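Local structure of adhesion protein (Pseudomonas aeruginosa, 6R5S) at the Fe (II) ion site. The protein is a periplasmic solute-binding protein that holds Fe(II) in the cleft between its two lobes, probably for delivery to a metal-uptake transporter. Sequence-based numbering; all coordinates share one arbitrary frame.

The Fe (II) ion site. Residues 39, 41, 66, 111, 177, 196, 199, 250. With FE2 (Fe (II) ion), chain B.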
ATOM      1  N   ASN A  39      -0.498  -1.696 -14.180  1.00 53.31           N
ATOM      2  CA  ASN A  39      -0.713  -2.421 -12.940  1.00 49.94           C
ATOM      3  C   ASN A  39       0.673  -2.910 -12.545  1.00 52.51           C
ATOM      4  O   ASN A  39       1.304  -3.599 -13.345  1.00 53.34           O
ATOM      5  CB  ASN A  39      -1.651  -3.606 -13.168  1.00 49.84           C
ATOM      6  CG  ASN A  39      -2.146  -4.267 -11.912  1.00 68.37           C
ATOM      7  OD1 ASN A  39      -1.507  -4.263 -10.865  1.00 53.01           O
ATOM      8  ND2 ASN A  39      -3.311  -4.859 -11.991  1.00 67.54           N
ATOM      9  N   HIS A  41       1.643  -5.251 -10.547  1.00 45.83           N
ATOM     10  CA  HIS A  41       1.619  -6.722 -10.442  1.00 44.85           C
ATOM     11  C   HIS A  41       1.779  -7.355 -11.836  1.00 56.18           C
ATOM     12  O   HIS A  41       2.482  -8.352 -11.979  1.00 58.97           O
ATOM     13  CB  HIS A  41       0.295  -7.195  -9.821  1.00 42.29           C
ATOM     14  CG  HIS A  41      -0.044  -6.531  -8.520  1.00 41.50           C
ATOM     15  ND1 HIS A  41      -0.686  -5.306  -8.477  1.00 41.40           N
ATOM     16  CD2 HIS A  41       0.188  -6.944  -7.257  1.00 40.06           C
ATOM     17  CE1 HIS A  41      -0.837  -5.025  -7.199  1.00 38.50           C
ATOM     18  NE2 HIS A  41      -0.318  -5.974  -6.428  1.00 38.24           N
ATOM     19  N   HIS A  66       7.478  -6.059  -3.476  1.00 36.45           N
ATOM     20  CA  HIS A  66       6.510  -5.356  -4.309  1.00 35.76           C
ATOM     21  C   HIS A  66       7.152  -4.584  -5.477  1.00 44.82           C
ATOM     22  O   HIS A  66       6.465  -3.823  -6.160  1.00 45.89           O
ATOM     23  CB  HIS A  66       5.563  -4.471  -3.499  1.00 34.04           C
ATOM     24  CG  HIS A  66       4.154  -4.555  -3.989  1.00 35.53           C
ATOM     25  ND1 HIS A  66       3.836  -4.331  -5.316  1.00 37.52           N
ATOM     26  CD2 HIS A  66       3.025  -4.833  -3.305  1.00 35.52           C
ATOM     27  CE1 HIS A  66       2.531  -4.479  -5.394  1.00 36.44           C
ATOM     28  NE2 HIS A  66       2.002  -4.795  -4.206  1.00 35.44           N
ATOM     29  N   HIS A 111       3.204  -5.048   1.485  1.00 31.83           N
ATOM     30  CA  HIS A 111       2.317  -3.883   1.516  1.00 29.45           C
ATOM     31  C   HIS A 111       2.430  -3.023   2.768  1.00 33.37           C
ATOM     32  O   HIS A 111       1.407  -2.619   3.343  1.00 32.25           O
ATOM     33  CB  HIS A 111       0.862  -4.313   1.285  1.00 28.31           C
ATOM     34  CG  HIS A 111       0.646  -5.130   0.051  1.00 30.56           C
ATOM     35  ND1 HIS A 111       0.739  -6.503   0.080  1.00 32.35           N
ATOM     36  CD2 HIS A 111       0.309  -4.745  -1.194  1.00 31.44           C
ATOM     37  CE1 HIS A 111       0.447  -6.915  -1.136  1.00 31.93           C
ATOM     38  NE2 HIS A 111       0.179  -5.890  -1.940  1.00 32.14           N
ATOM     39  N   HIS A 177      -7.309  -9.170  -2.151  1.00 31.21           N
ATOM     40  CA  HIS A 177      -5.861  -8.952  -2.233  1.00 30.29           C
ATOM     41  C   HIS A 177      -5.253  -8.965  -0.808  1.00 34.50           C
ATOM     42  O   HIS A 177      -5.845  -8.412   0.115  1.00 34.54           O
ATOM     43  CB  HIS A 177      -5.615  -7.580  -2.919  1.00 29.85           C
ATOM     44  CG  HIS A 177      -4.265  -7.436  -3.541  1.00 33.01           C
ATOM     45  ND1 HIS A 177      -3.969  -8.006  -4.752  1.00 35.90           N
ATOM     46  CD2 HIS A 177      -3.180  -6.754  -3.107  1.00 33.97           C
ATOM     47  CE1 HIS A 177      -2.707  -7.691  -5.000  1.00 34.95           C
ATOM     48  NE2 HIS A 177      -2.197  -6.928  -4.046  1.00 34.04           N
ATOM     49  N   GLU A 196      -7.103 -14.337  -2.618  1.00 30.79           N
ATOM     50  CA  GLU A 196      -6.023 -14.670  -3.548  1.00 32.12           C
ATOM     51  C   GLU A 196      -5.035 -15.661  -2.887  1.00 38.10           C
ATOM     52  O   GLU A 196      -4.474 -15.341  -1.834  1.00 37.65           O
ATOM     53  CB  GLU A 196      -5.328 -13.393  -4.070  1.00 32.44           C
ATOM     54  CG  GLU A 196      -6.209 -12.578  -5.022  1.00 41.18           C
ATOM     55  CD  GLU A 196      -5.613 -11.400  -5.784  1.00 68.01           C
ATOM     56  OE1 GLU A 196      -4.472 -10.977  -5.479  1.00 47.00           O
ATOM     57  OE2 GLU A 196      -6.302 -10.900  -6.705  1.00 74.36           O
ATOM     58  N   HIS A 199       0.177 -13.587  -3.609  1.00 33.99           N
ATOM     59  CA  HIS A 199       0.102 -12.183  -4.026  1.00 33.47           C
ATOM     60  C   HIS A 199      -0.142 -12.045  -5.539  1.00 42.66           C
ATOM     61  O   HIS A 199       0.559 -12.683  -6.305  1.00 45.56           O
ATOM     62  CB  HIS A 199       1.380 -11.463  -3.596  1.00 33.12           C
ATOM     63  CG  HIS A 199       1.405  -9.990  -3.837  1.00 35.71           C
ATOM     64  ND1 HIS A 199       2.595  -9.332  -4.097  1.00 38.14           N
ATOM     65  CD2 HIS A 199       0.405  -9.082  -3.806  1.00 36.84           C
ATOM     66  CE1 HIS A 199       2.284  -8.050  -4.211  1.00 36.84           C
ATOM     67  NE2 HIS A 199       0.985  -7.847  -4.038  1.00 36.45           N
ATOM     68  N   HIS A 250      -5.322   0.086  -3.262  1.00 35.40           N
ATOM     69  CA  HIS A 250      -3.934  -0.359  -3.182  1.00 33.17           C
ATOM     70  C   HIS A 250      -3.010   0.864  -3.443  1.00 39.90           C
ATOM     71  O   HIS A 250      -1.822   0.790  -3.146  1.00 40.75           O
ATOM     72  CB  HIS A 250      -3.730  -1.449  -4.253  1.00 32.91           C
ATOM     73  CG  HIS A 250      -2.496  -2.289  -4.120  1.00 35.35           C
ATOM     74  ND1 HIS A 250      -1.229  -1.737  -4.168  1.00 37.13           N
ATOM     75  CD2 HIS A 250      -2.377  -3.632  -4.067  1.00 36.82           C
ATOM     76  CE1 HIS A 250      -0.386  -2.751  -4.114  1.00 36.39           C
ATOM     77  NE2 HIS A 250      -1.028  -3.912  -4.058  1.00 36.68           N
TER
HETATM   78 FE   FE2 B 401      -0.020  -5.940  -4.150  1.00 53.18          FE
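Six histidines enclose the Fe(II) ion in the cleft between the two lobes of this cluster 9 solute-binding protein, a site that probably captures the ion for transport. All six stand in loops. The N-terminal lobe supplies His41, between strand 28-32 and helix 47-52, His66, between strand 58-61 and helix 68-75, and His111, just ahead of the 3-10 helix 112-114. From the C-terminal lobe come His177, following strand 173-175, His199, between strand 193-194 and helix 205-217, and His250, following strand 244-248. Each ring points its NE2 at the metal, giving a near-octahedral shell. One axis runs from His41 NE2, 2.3 Å from FE, to His111 NE2, 2.2 Å on the far side. In both residues CG is anti to the carbonyl carbon (chi1 -53°). A second axis joins His199 NE2, at 2.2 Å from FE, to His250 NE2, at 2.3 Å. Here CG is anti to the backbone N, and each of these two rings has His177 NE2 at its edge, in plane. The third axis spans the cleft, linking His66 NE2, 2.3 Å from FE, to His177 NE2, at 2.4 Å. Each lobe thus provides one complete trans pair and half of this bridging pair, so that metal binding ties the lobes together. The His41 ring plane includes His199 NE2 and His250 NE2, whereas CE1 of His199 lies above one face of the His66 ring, offset toward the rim. In the second shell, Glu196 OE1 lies at 3.1 Å from His177 ND1 in a weak, bent hydrogen bond; the nearby carboxylate may make that imidazole a stronger donor to the metal. The bond at His41 is straighter and shorter, and probably fixes the rotation of that ring: His41 ND1-H meets the side-chain carbonyl OD1 of Asn39 at 2.7 Å, with 162° at the hydrogen, and OD1 lies only 5° out of the imidazole plane.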